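Side-chain contacts in putative dioxygenase (1H-3-hydroxy-4-oxoquinaldine 2,4-dioxygenase) (Mycobacteroides abscessus subsp. abscessus, PDB 6RA3), which cleaves the heterocyclic ring of the Pseudomonas aeruginosa quorum-sensing signal PQS with dioxygen, yielding N-octanoylanthranilate and carbon monoxide: residues P21-V26 with D262-A267; D77-L82 with L103-R108; A37-L42 with T51-W56; D228-A231 with W235-Y238; T3-N8 with I12-Q17. All blocks are in the same frame, centred on the assembly; numbering follows the deposited sequence.

Contact 1 of 5, residues P21-V26 with D262-A267; sequences PGPVFV and DLLAGA
Pro-23 and Leu-264 mark the closest approach of the two backbones, their CA atoms 7.6 Å apart where the loop entering strand 24-28 passes beside the C-terminal part of helix 253-266. No hydrogen bond joins the two segments; a single leucine methyl makes most of the contact. Leu-264 points from the helix toward the strand, with CG extended away from its backbone N (chi1 -176°) and a second torsion of 147°, some way from a staggered value. CD1 thereby arrives between the proline and the phenylalanine of the other segment. On the proline side Leu-264 CD1 lies 3.8 Å from Pro-23 CB, with Pro-23 CG a little farther off, and it also meets the backbone, at 3.7 Å from Pro-23 O. On the aromatic side Leu-264 CD1 is 3.6 Å from Phe-25 CE1 and almost as near Phe-25 CZ, so that it touches the far end of the ring at an oblique angle. Phe-25 reaches this point because its CG stands beside its own backbone N (chi1 -72°), which carries the ring out from the strand toward the helix. Gln-49 packs against both Phe-25 and Leu-264, and Ile-93 of strand 90-95 meets the phenylalanine as well. The C-terminal helix of the alpha/beta hydrolase fold thus packs on the sheet against the start of strand 24-28, which runs between strands 51-54 and 90-95; Leu-263, lying on Ala-116 and Met-118 of strand 116-120, and the salt bridge of Asp-262 with Arg-211 join the helix to strands farther along.

Contact 2 of 5, residues D77-L82 with L103-R108; sequences DTIGLL and LEIADR
Ile-79 and Ile-105 face each other where helix 71-84 crosses helix 99-109; the axes of the two short segments approach to 10.6 Å at a signed angle of -57°. The tight part is wholly aliphatic. The two isoleucine side chains lie alongside each other, pointing opposite ways, which brings Ile-79 CG1 to 3.7 Å from Ile-105 CG2. The longer branch of Ile-105 meets Thr-78 instead: Ile-105 CD1 lies 3.8 Å from Thr-78 CG2. In Thr-78 the methyl lies opposite the backbone N and faces the neighbouring helix, whereas OG1 turns back to its own helix and bonds to Met-74 O.

Toward solvent the contact thins out. Ile-79 CD1 lies 4.0 Å from Arg-108 CD, an aliphatic touch against the extended chain of an exposed arginine. Its guanidinium is held within its own helix: Arg-108 NE makes a salt bridge of 2.6 Å to Glu-104 OE2, whose N-H...O bond is nearly straight (175°), in the guanidinium plane and on the anti lone pair. Glu-104 OE1 pairs with Arg-200, so the carboxylate is shared between two arginines. Leu-28 of strand 24-28 lies beneath both Thr-78 and Ile-105. Such packing of successive crossover helices on one side of the parallel part of the mixed sheet belongs to the alpha/beta hydrolase fold, in which helix 99-109 starts just after His-97, a probable substrate-binding residue.

Contact 3 of 5, residues A37-L42 with T51-W56; sequences AYDGML and TVRVCW
The guanidinium of Arg-53 has Leu-42 CD2 over the centre of one face, 3.5 Å above its plane, and Asp-39 at its edge. There Arg-53 NH1 forms a salt bridge of 2.7 Å with Asp-39 OD1, with an N-H...O angle of 155°. The oxygen stays close to the guanidinium plane, but the carboxylate is turned 43° against it and receives the donor on its anti side. A bend at chi3 (-70°) swings the arginine head into place, and the methylene before it rests on the tyrosine, with Arg-53 CD 3.8 Å from Tyr-38 CB. The other methyl of Leu-42 reaches further along the strand: Leu-42 CD1 is 4.0 Å from Thr-51 CG2. Arg-53 NH2 is taken by the carboxylate of Asp-15, and the two acids would be expected to keep this buried arginine charged. The Tyr-38 ring extends out of the contact, its OH bonded to Leu-28 O and its side chain about 11 Å from that of His-246, the probable catalytic proton donor/acceptor. In this alpha/beta hydrolase fold the salt bridge ties the loop between strand 24-28 and helix 42-48 to strand 51-54, which lies between strands 24-28 and 10-17.

Contact 4 of 5, residues D228-A231 with W235-Y238; sequences DFAA and WFSY
Phe-229 directs its edge at the face of Phe-236 in a T-shaped pair, the ring centroids 5.0 Å apart and the planes at 82°. The atom that leads is Phe-229 CD2, 3.5 Å from Phe-236 CG and displaced from the ring centre toward its rim. Next along the same edge, Phe-229 CE2 lies 3.7 Å from Trp-235 CH2, an oblique meeting that completes a three-ring cluster. Ala-230 comes up beside the Phe-236 ring: Ala-230 CB is 4.0 Å from Phe-236 CD2 and, more loosely, 4.3 Å from Tyr-238 CD2, at the edge of the tyrosine ring. The contact thus closes the last part of the beta-alpha-beta unit made of strand 209-214, helix 221-232 and strand 236-240, where the chain turns from the helix into strand 236-240, one of the two outermost strands of the sheet within this chain.

Trp-235 holds CG in the crowded position between its backbone N and carbonyl carbon (chi1 41°), which brings the six-membered ring round to Phe-229. Beyond the cluster, the ring of His-233, from the connecting turn, meets both Phe-229 and Trp-235. Met-201 of helix 197-202 touches Trp-235 and Phe-236, and Met-198 of the same helix packs on Phe-229.

Contact 5 of 5, residues T3-N8 with I12-Q17; sequences TTKTVN and IAFDDQ
Phe-14 lays its ring against Thr-3 across two antiparallel strands, and can be followed outward from the backbone. Phe-14 CB touches Arg-53 O of the neighbouring strand 51-54. With CG placed between the backbone N and the carbonyl carbon (chi1 71°), the ring swings across to strand 3-7: Phe-14 CD1 comes to 3.5 Å from Thr-3 O, and Phe-14 CE1 lies 3.7 Å from Thr-4 C, with Lys-5 N at the ring edge. On the other flank Phe-14 CE2 is 3.4 Å from Thr-3 OG1, the hydroxyl oxygen standing over one face but toward the rim; CZ, the tip, also meets this oxygen. Leu-81 and Leu-85 pack against the ring from outside the hairpin.

The backbones are laced beneath by two hydrogen-bonded pairs. Thr-3 N and Thr-3 O bond to Phe-14 O and Phe-14 N, and Lys-5 and Ile-12 repeat the exchange, the bond from Ile-12 N to Lys-5 O being 2.8 Å long. Between them Thr-4 and Ala-13 form a non-hydrogen-bonded pair. Past the last pair, Val-7 CG2 touches Ile-12 CG1 at 3.9 Å. Lys-5 NZ reaches out to Arg-63 O of the second subunit, whose Asn-64 also accepts a bond from Thr-6 N. This is the N-terminal beta hairpin of the alpha/beta hydrolase fold, in which strand 10-17 runs antiparallel to its neighbours and strand 3-7 is outermost within this chain, where the second subunit meets it.

Overall arrangement
From the N terminus, contact 5 closes first, as a short hairpin at one end of the chain's own sheet. Contact 1 opens next, at residues 21-26, and closes only at residues 262-267, so the long loop between encloses the other three. Inside it, contacts 3, 2 and 4 follow in series without crossing: a short return onto strand 51-54, a pairing of two successive helices, and the turn into the last strand. Contacts 3 and 5 meet through neighbouring strands, by the backbone bond between Thr-51 and Gln-17; contact 2 meets contact 5 through Asp-77 and Asn-8. Val-26 packs on Leu-82, linking contacts 1 and 2. Contact 4 lies at the sheet's other end, about 33 Å from contact 5 between centres.

Contact 1 of 5, residues P21-V26 with D262-A267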
# COMPACT_ATOMS: atom_id res chain seq x y z
N PRO A 21 -0.14 26.31 -8.11
CA PRO A 21 0.42 26.55 -9.45
C PRO A 21 1.91 26.85 -9.40
O PRO A 21 2.48 27.24 -8.38
CB PRO A 21 -0.37 27.77 -9.97
CG PRO A 21 -1.41 28.06 -8.91
CD PRO A 21 -0.85 27.51 -7.64
N GLY A 22 2.54 26.70 -10.57
CA GLY A 22 3.96 26.92 -10.69
C GLY A 22 4.68 25.62 -10.96
O GLY A 22 4.05 24.59 -11.25
N PRO A 23 6.01 25.64 -10.86
CA PRO A 23 6.78 24.41 -11.09
C PRO A 23 6.49 23.35 -10.05
O PRO A 23 6.28 23.64 -8.87
CB PRO A 23 8.24 24.87 -11.01
CG PRO A 23 8.20 26.33 -11.27
CD PRO A 23 6.90 26.79 -10.65
N VAL A 24 6.53 22.11 -10.51
CA VAL A 24 6.29 20.93 -9.69
C VAL A 24 7.61 20.49 -9.06
O VAL A 24 8.65 20.43 -9.73
CB VAL A 24 5.69 19.81 -10.57
CG1 VAL A 24 5.47 18.49 -9.79
CG2 VAL A 24 4.41 20.31 -11.22
N PHE A 25 7.59 20.20 -7.76
CA PHE A 25 8.72 19.49 -7.16
C PHE A 25 8.70 18.01 -7.55
O PHE A 25 7.68 17.32 -7.39
CB PHE A 25 8.68 19.62 -5.65
CG PHE A 25 9.04 20.99 -5.15
CD1 PHE A 25 10.17 21.65 -5.62
CD2 PHE A 25 8.24 21.63 -4.21
CE1 PHE A 25 10.50 22.90 -5.16
CE2 PHE A 25 8.56 22.89 -3.75
CZ PHE A 25 9.70 23.53 -4.22
N VAL A 26 9.82 17.50 -8.06
CA VAL A 26 9.97 16.08 -8.41
C VAL A 26 11.11 15.53 -7.57
O VAL A 26 12.27 15.93 -7.74
CB VAL A 26 10.19 15.85 -9.90
CG1 VAL A 26 10.36 14.35 -10.19
CG2 VAL A 26 9.05 16.39 -10.72
N ASP A 262 13.03 28.20 -1.69
CA ASP A 262 13.84 29.36 -2.04
C ASP A 262 14.42 29.25 -3.46
O ASP A 262 14.34 30.19 -4.26
CB ASP A 262 14.96 29.52 -1.03
CG ASP A 262 15.91 30.65 -1.39
OD1 ASP A 262 15.58 31.82 -1.10
OD2 ASP A 262 16.98 30.37 -1.99
N LEU A 263 15.03 28.10 -3.78
CA LEU A 263 15.57 27.89 -5.12
C LEU A 263 14.51 28.11 -6.19
O LEU A 263 14.76 28.77 -7.21
CB LEU A 263 16.13 26.46 -5.22
CG LEU A 263 16.61 25.97 -6.60
CD1 LEU A 263 17.75 26.84 -7.09
CD2 LEU A 263 17.06 24.50 -6.54
N LEU A 264 13.32 27.54 -5.97
CA LEU A 264 12.23 27.69 -6.93
C LEU A 264 11.85 29.16 -7.07
O LEU A 264 11.71 29.68 -8.18
CB LEU A 264 11.03 26.85 -6.48
CG LEU A 264 9.81 26.80 -7.39
CD1 LEU A 264 9.12 25.43 -7.31
CD2 LEU A 264 8.82 27.88 -7.02
N ALA A 265 11.70 29.84 -5.93
CA ALA A 265 11.29 31.24 -5.95
C ALA A 265 12.23 32.07 -6.81
O ALA A 265 11.79 32.85 -7.67
CB ALA A 265 11.24 31.77 -4.53
N GLY A 266 13.55 31.87 -6.63
CA GLY A 266 14.54 32.62 -7.39
C GLY A 266 14.42 32.45 -8.89
O GLY A 266 14.81 33.34 -9.65
N ALA A 267 13.88 31.33 -9.35
CA ALA A 267 13.96 31.00 -10.77
C ALA A 267 12.59 31.04 -11.46
O ALA A 267 12.52 30.95 -12.69
CB ALA A 267 14.61 29.61 -10.94

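Contact 2 of 5, residues D77-L82 with L103-R108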
# COMPACT_ATOMS: atom_id res chain seq x y z
N ASP A 77 12.84 7.44 -17.89
CA ASP A 77 11.65 6.99 -17.17
C ASP A 77 10.97 8.15 -16.44
O ASP A 77 9.74 8.27 -16.45
CB ASP A 77 11.98 5.93 -16.10
CG ASP A 77 12.52 4.62 -16.66
OD1 ASP A 77 13.07 3.86 -15.83
OD2 ASP A 77 12.40 4.35 -17.87
N THR A 78 11.76 8.96 -15.73
CA THR A 78 11.22 10.06 -14.96
C THR A 78 10.57 11.07 -15.88
O THR A 78 9.47 11.56 -15.59
CB THR A 78 12.34 10.71 -14.14
OG1 THR A 78 12.85 9.76 -13.20
CG2 THR A 78 11.83 11.96 -13.37
N ILE A 79 11.22 11.37 -17.01
CA ILE A 79 10.64 12.28 -17.98
C ILE A 79 9.37 11.70 -18.58
O ILE A 79 8.39 12.42 -18.82
CB ILE A 79 11.67 12.62 -19.08
CG1 ILE A 79 12.84 13.40 -18.49
CG2 ILE A 79 10.99 13.40 -20.22
CD1 ILE A 79 13.98 13.65 -19.46
N GLY A 80 9.37 10.40 -18.88
CA GLY A 80 8.19 9.81 -19.47
C GLY A 80 7.01 9.85 -18.52
O GLY A 80 5.86 10.05 -18.93
N LEU A 81 7.28 9.65 -17.23
CA LEU A 81 6.24 9.73 -16.21
C LEU A 81 5.67 11.14 -16.13
O LEU A 81 4.45 11.33 -16.05
CB LEU A 81 6.80 9.32 -14.85
CG LEU A 81 5.77 9.21 -13.73
CD1 LEU A 81 4.98 7.91 -13.89
CD2 LEU A 81 6.43 9.29 -12.40
N LEU A 82 6.53 12.16 -16.15
CA LEU A 82 6.05 13.53 -16.01
C LEU A 82 5.19 13.97 -17.20
O LEU A 82 4.15 14.64 -17.01
CB LEU A 82 7.25 14.45 -15.78
CG LEU A 82 7.98 14.10 -14.49
CD1 LEU A 82 9.37 14.80 -14.32
CD2 LEU A 82 7.15 14.42 -13.24
N LEU A 103 20.59 15.77 -13.48
CA LEU A 103 21.30 16.63 -14.43
C LEU A 103 21.09 16.16 -15.87
O LEU A 103 20.96 16.98 -16.79
CB LEU A 103 22.79 16.66 -14.07
CG LEU A 103 22.99 17.22 -12.65
CD1 LEU A 103 24.38 16.99 -12.13
CD2 LEU A 103 22.68 18.71 -12.66
N GLU A 104 21.01 14.85 -16.08
CA GLU A 104 20.67 14.36 -17.40
C GLU A 104 19.29 14.84 -17.80
O GLU A 104 19.08 15.27 -18.94
CB GLU A 104 20.75 12.82 -17.44
CG GLU A 104 20.39 12.19 -18.79
CD GLU A 104 21.31 12.65 -19.93
OE1 GLU A 104 22.46 13.03 -19.64
OE2 GLU A 104 20.87 12.64 -21.11
N ILE A 105 18.33 14.79 -16.86
CA ILE A 105 16.98 15.28 -17.17
C ILE A 105 17.02 16.78 -17.48
O ILE A 105 16.37 17.25 -18.42
CB ILE A 105 16.01 14.99 -16.00
CG1 ILE A 105 15.82 13.48 -15.80
CG2 ILE A 105 14.66 15.70 -16.24
CD1 ILE A 105 15.27 13.08 -14.40
N ALA A 106 17.77 17.55 -16.69
CA ALA A 106 17.87 18.99 -16.97
C ALA A 106 18.43 19.23 -18.36
O ALA A 106 17.96 20.12 -19.08
CB ALA A 106 18.72 19.68 -15.93
N ASP A 107 19.42 18.43 -18.77
CA ASP A 107 20.06 18.64 -20.06
C ASP A 107 19.12 18.28 -21.20
O ASP A 107 19.15 18.92 -22.27
CB ASP A 107 21.33 17.81 -20.15
CG ASP A 107 22.17 18.15 -21.37
OD1 ASP A 107 22.01 19.27 -21.91
OD2 ASP A 107 22.98 17.29 -21.79
N ARG A 108 18.28 17.26 -21.01
CA ARG A 108 17.44 16.82 -22.12
C ARG A 108 16.31 17.79 -22.40
O ARG A 108 15.87 17.91 -23.56
CB ARG A 108 16.89 15.43 -21.82
CG ARG A 108 17.95 14.35 -21.78
CD ARG A 108 17.34 12.99 -21.60
NE ARG A 108 18.38 11.97 -21.60
CZ ARG A 108 18.16 10.67 -21.79
NH1 ARG A 108 16.93 10.25 -21.98
NH2 ARG A 108 19.18 9.82 -21.77

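Contact 3 of 5, residues A37-L42 with T51-W56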
# COMPACT_ATOMS: atom_id res chain seq x y z
N ALA A 37 12.38 8.15 1.09
CA ALA A 37 13.48 9.07 1.38
C ALA A 37 12.98 10.49 1.58
O ALA A 37 13.71 11.33 2.14
CB ALA A 37 14.53 9.05 0.26
N TYR A 38 11.75 10.79 1.15
CA TYR A 38 11.20 12.14 1.17
C TYR A 38 9.95 12.24 2.04
O TYR A 38 9.26 13.26 1.98
CB TYR A 38 10.91 12.61 -0.25
CG TYR A 38 12.18 12.84 -1.02
CD1 TYR A 38 12.84 14.06 -0.96
CD2 TYR A 38 12.76 11.83 -1.77
CE1 TYR A 38 14.01 14.29 -1.65
CE2 TYR A 38 13.94 12.04 -2.48
CZ TYR A 38 14.57 13.28 -2.41
OH TYR A 38 15.74 13.52 -3.08
N ASP A 39 9.68 11.24 2.88
CA ASP A 39 8.56 11.35 3.81
C ASP A 39 8.70 12.57 4.71
O ASP A 39 7.71 13.24 5.02
CB ASP A 39 8.46 10.10 4.69
CG ASP A 39 7.75 8.94 3.99
OD1 ASP A 39 7.15 9.15 2.92
OD2 ASP A 39 7.80 7.82 4.53
N GLY A 40 9.93 12.85 5.18
CA GLY A 40 10.12 13.95 6.11
C GLY A 40 9.89 15.31 5.47
O GLY A 40 9.37 16.21 6.11
N MET A 41 10.33 15.47 4.22
CA MET A 41 10.19 16.73 3.50
C MET A 41 8.81 16.90 2.89
O MET A 41 8.39 18.03 2.62
CB MET A 41 11.22 16.81 2.36
CG MET A 41 12.70 17.08 2.79
SD MET A 41 13.84 16.96 1.40
CE MET A 41 13.25 18.16 0.24
N LEU A 42 8.11 15.80 2.63
CA LEU A 42 6.86 15.84 1.88
C LEU A 42 5.83 16.82 2.44
O LEU A 42 5.22 17.56 1.65
CB LEU A 42 6.28 14.43 1.84
CG LEU A 42 4.93 14.34 1.14
CD1 LEU A 42 5.03 14.85 -0.29
CD2 LEU A 42 4.48 12.91 1.17
N THR A 51 3.79 18.21 -5.72
CA THR A 51 4.98 17.40 -5.50
C THR A 51 4.73 15.99 -6.02
O THR A 51 3.73 15.35 -5.64
CB THR A 51 5.31 17.40 -4.03
OG1 THR A 51 5.65 18.74 -3.64
CG2 THR A 51 6.48 16.44 -3.72
N VAL A 52 5.61 15.52 -6.90
CA VAL A 52 5.57 14.17 -7.48
C VAL A 52 6.82 13.46 -6.98
O VAL A 52 7.94 13.87 -7.32
CB VAL A 52 5.53 14.19 -9.02
CG1 VAL A 52 5.70 12.77 -9.60
CG2 VAL A 52 4.27 14.82 -9.53
N ARG A 53 6.65 12.45 -6.15
CA ARG A 53 7.78 11.64 -5.68
C ARG A 53 7.93 10.43 -6.59
O ARG A 53 6.94 9.74 -6.87
CB ARG A 53 7.59 11.20 -4.23
CG ARG A 53 7.45 12.33 -3.24
CD ARG A 53 7.54 11.81 -1.83
NE ARG A 53 6.35 11.02 -1.52
CZ ARG A 53 6.20 10.26 -0.45
NH1 ARG A 53 7.17 10.15 0.45
NH2 ARG A 53 5.06 9.61 -0.28
N VAL A 54 9.14 10.20 -7.10
CA VAL A 54 9.37 9.23 -8.16
C VAL A 54 10.33 8.16 -7.68
O VAL A 54 11.35 8.45 -7.06
CB VAL A 54 9.92 9.90 -9.43
CG1 VAL A 54 10.27 8.84 -10.47
CG2 VAL A 54 8.93 10.87 -10.00
N CYS A 55 9.99 6.91 -7.98
CA CYS A 55 10.84 5.77 -7.71
C CYS A 55 11.56 5.38 -9.00
O CYS A 55 11.00 5.52 -10.08
CB CYS A 55 10.01 4.57 -7.21
SG CYS A 55 9.30 4.70 -5.58
N TRP A 56 12.81 4.92 -8.87
CA TRP A 56 13.50 4.33 -10.01
C TRP A 56 12.87 2.99 -10.39
O TRP A 56 12.23 2.32 -9.58
CB TRP A 56 14.98 4.11 -9.69
CG TRP A 56 15.68 5.30 -9.14
CD1 TRP A 56 16.31 5.41 -7.93
CD2 TRP A 56 15.81 6.58 -9.78
NE1 TRP A 56 16.83 6.67 -7.79
CE2 TRP A 56 16.53 7.41 -8.91
CE3 TRP A 56 15.38 7.09 -11.01
CZ2 TRP A 56 16.84 8.73 -9.22
CZ3 TRP A 56 15.68 8.41 -11.32
CH2 TRP A 56 16.42 9.20 -10.44

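Contact 4 of 5, residues D228-A231 with W235-Y238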
# COMPACT_ATOMS: atom_id res chain seq x y z
N ASP A 228 34.59 28.46 -5.60
CA ASP A 228 35.27 28.55 -6.88
C ASP A 228 34.31 28.27 -8.03
O ASP A 228 34.25 29.02 -9.01
CB ASP A 228 36.42 27.54 -6.87
CG ASP A 228 37.42 27.74 -7.98
OD1 ASP A 228 37.01 27.88 -9.16
OD2 ASP A 228 38.63 27.74 -7.66
N PHE A 229 33.54 27.18 -7.92
CA PHE A 229 32.56 26.87 -8.95
C PHE A 229 31.47 27.93 -8.99
O PHE A 229 31.07 28.39 -10.07
CB PHE A 229 31.99 25.47 -8.71
CG PHE A 229 31.39 24.85 -9.94
CD1 PHE A 229 32.20 24.26 -10.90
CD2 PHE A 229 30.02 24.87 -10.15
CE1 PHE A 229 31.67 23.71 -12.05
CE2 PHE A 229 29.48 24.32 -11.28
CZ PHE A 229 30.30 23.73 -12.24
N ALA A 230 31.01 28.38 -7.82
CA ALA A 230 29.94 29.37 -7.76
C ALA A 230 30.39 30.73 -8.29
O ALA A 230 29.59 31.45 -8.90
CB ALA A 230 29.43 29.50 -6.32
N ALA A 231 31.67 31.08 -8.08
CA ALA A 231 32.21 32.33 -8.62
C ALA A 231 32.31 32.30 -10.14
O ALA A 231 32.14 33.34 -10.79
CB ALA A 231 33.56 32.61 -8.00
N TRP A 235 24.77 30.53 -12.34
CA TRP A 235 23.62 29.65 -12.14
C TRP A 235 23.82 28.64 -11.02
O TRP A 235 22.86 27.95 -10.66
CB TRP A 235 23.30 28.89 -13.43
CG TRP A 235 24.47 28.40 -14.19
CD1 TRP A 235 25.04 28.98 -15.30
CD2 TRP A 235 25.24 27.21 -13.93
NE1 TRP A 235 26.11 28.23 -15.73
CE2 TRP A 235 26.25 27.14 -14.91
CE3 TRP A 235 25.17 26.20 -12.96
CZ2 TRP A 235 27.18 26.10 -14.95
CZ3 TRP A 235 26.10 25.17 -12.99
CH2 TRP A 235 27.09 25.13 -13.98
N PHE A 236 25.01 28.54 -10.45
CA PHE A 236 25.29 27.57 -9.41
C PHE A 236 25.30 28.26 -8.06
O PHE A 236 25.81 29.37 -7.92
CB PHE A 236 26.63 26.87 -9.65
CG PHE A 236 26.95 25.80 -8.63
CD1 PHE A 236 26.56 24.47 -8.85
CD2 PHE A 236 27.63 26.10 -7.46
CE1 PHE A 236 26.87 23.47 -7.90
CE2 PHE A 236 27.94 25.11 -6.52
CZ PHE A 236 27.55 23.80 -6.73
N SER A 237 24.72 27.59 -7.08
CA SER A 237 24.77 27.99 -5.69
C SER A 237 24.84 26.73 -4.87
O SER A 237 24.68 25.62 -5.39
CB SER A 237 23.53 28.81 -5.26
OG SER A 237 22.34 28.06 -5.47
N TYR A 238 25.06 26.89 -3.58
CA TYR A 238 25.30 25.75 -2.72
C TYR A 238 25.17 26.20 -1.27
O TYR A 238 25.16 27.40 -0.97
CB TYR A 238 26.69 25.14 -2.96
CG TYR A 238 27.82 25.92 -2.27
CD1 TYR A 238 28.18 25.63 -0.96
CD2 TYR A 238 28.48 26.95 -2.93
CE1 TYR A 238 29.19 26.32 -0.33
CE2 TYR A 238 29.50 27.65 -2.31
CZ TYR A 238 29.85 27.33 -1.01
OH TYR A 238 30.86 28.03 -0.38

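Contact 5 of 5, residues T3-N8 with I12-Q17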
# COMPACT_ATOMS: atom_id res chain seq x y z
N THR A 3 1.01 4.75 -6.34
CA THR A 3 0.50 4.41 -7.64
C THR A 3 1.66 4.05 -8.56
O THR A 3 2.81 4.38 -8.28
CB THR A 3 -0.28 5.60 -8.20
OG1 THR A 3 0.48 6.77 -7.91
CG2 THR A 3 -1.64 5.74 -7.57
N THR A 4 1.34 3.39 -9.66
CA THR A 4 2.32 3.02 -10.66
C THR A 4 1.81 3.34 -12.04
O THR A 4 0.61 3.30 -12.31
CB THR A 4 2.64 1.52 -10.64
OG1 THR A 4 1.45 0.78 -10.94
CG2 THR A 4 3.19 1.13 -9.31
N LYS A 5 2.76 3.58 -12.94
CA LYS A 5 2.52 3.56 -14.36
C LYS A 5 3.64 2.77 -15.03
O LYS A 5 4.78 2.75 -14.55
CB LYS A 5 2.49 4.96 -15.04
CG LYS A 5 1.26 5.76 -14.87
CD LYS A 5 1.44 7.18 -15.44
CE LYS A 5 0.14 7.99 -15.34
NZ LYS A 5 -0.91 7.47 -16.28
N THR A 6 3.29 2.14 -16.14
CA THR A 6 4.25 1.61 -17.09
C THR A 6 4.83 2.76 -17.92
O THR A 6 4.09 3.42 -18.65
CB THR A 6 3.57 0.58 -17.98
OG1 THR A 6 3.07 -0.48 -17.16
CG2 THR A 6 4.55 0.00 -19.03
N VAL A 7 6.13 3.01 -17.79
CA VAL A 7 6.85 3.99 -18.62
C VAL A 7 8.06 3.29 -19.25
O VAL A 7 8.83 2.65 -18.54
CB VAL A 7 7.35 5.19 -17.79
CG1 VAL A 7 7.89 6.28 -18.72
CG2 VAL A 7 6.26 5.72 -16.89
N ASN A 8 8.23 3.46 -20.56
CA ASN A 8 9.31 2.77 -21.27
C ASN A 8 9.25 1.28 -20.95
O ASN A 8 10.28 0.62 -20.75
CB ASN A 8 10.70 3.34 -20.93
CG ASN A 8 10.84 4.87 -21.22
OD1 ASN A 8 10.38 5.38 -22.24
ND2 ASN A 8 11.49 5.58 -20.31
N ILE A 12 7.04 2.11 -12.95
CA ILE A 12 7.53 3.27 -12.20
C ILE A 12 6.52 3.59 -11.11
O ILE A 12 5.42 4.06 -11.42
CB ILE A 12 7.74 4.49 -13.13
CG1 ILE A 12 8.66 4.12 -14.29
CG2 ILE A 12 8.25 5.70 -12.33
CD1 ILE A 12 10.09 3.67 -13.83
N ALA A 13 6.90 3.41 -9.87
CA ALA A 13 6.09 3.81 -8.74
C ALA A 13 6.28 5.29 -8.44
O ALA A 13 7.37 5.85 -8.60
CB ALA A 13 6.44 3.02 -7.50
N PHE A 14 5.21 5.90 -7.96
CA PHE A 14 5.22 7.34 -7.67
C PHE A 14 4.04 7.69 -6.77
O PHE A 14 3.15 6.86 -6.52
CB PHE A 14 5.19 8.12 -8.98
CG PHE A 14 3.87 8.05 -9.70
CD1 PHE A 14 3.58 6.98 -10.53
CD2 PHE A 14 2.92 9.06 -9.55
CE1 PHE A 14 2.36 6.89 -11.18
CE2 PHE A 14 1.70 8.98 -10.20
CZ PHE A 14 1.43 7.90 -11.05
N ASP A 15 4.06 8.91 -6.26
CA ASP A 15 2.83 9.55 -5.79
C ASP A 15 2.87 11.03 -6.15
O ASP A 15 3.91 11.61 -6.46
CB ASP A 15 2.59 9.30 -4.30
CG ASP A 15 3.52 10.06 -3.37
OD1 ASP A 15 3.26 9.98 -2.15
OD2 ASP A 15 4.47 10.73 -3.84
N ASP A 16 1.68 11.61 -6.16
CA ASP A 16 1.41 12.92 -6.74
C ASP A 16 0.49 13.65 -5.76
O ASP A 16 -0.64 13.20 -5.55
CB ASP A 16 0.77 12.74 -8.11
CG ASP A 16 0.20 14.01 -8.68
OD1 ASP A 16 0.58 15.09 -8.17
OD2 ASP A 16 -0.62 13.92 -9.64
N GLN A 17 0.97 14.73 -5.14
CA GLN A 17 0.28 15.43 -4.06
C GLN A 17 0.41 16.94 -4.27
O GLN A 17 1.50 17.42 -4.63
CB GLN A 17 0.86 15.05 -2.68
CG GLN A 17 0.75 13.57 -2.34
CD GLN A 17 0.96 13.28 -0.88
OE1 GLN A 17 0.39 13.93 -0.00
NE2 GLN A 17 1.78 12.29 -0.60
O HOH W 1 -0.65 9.54 -7.16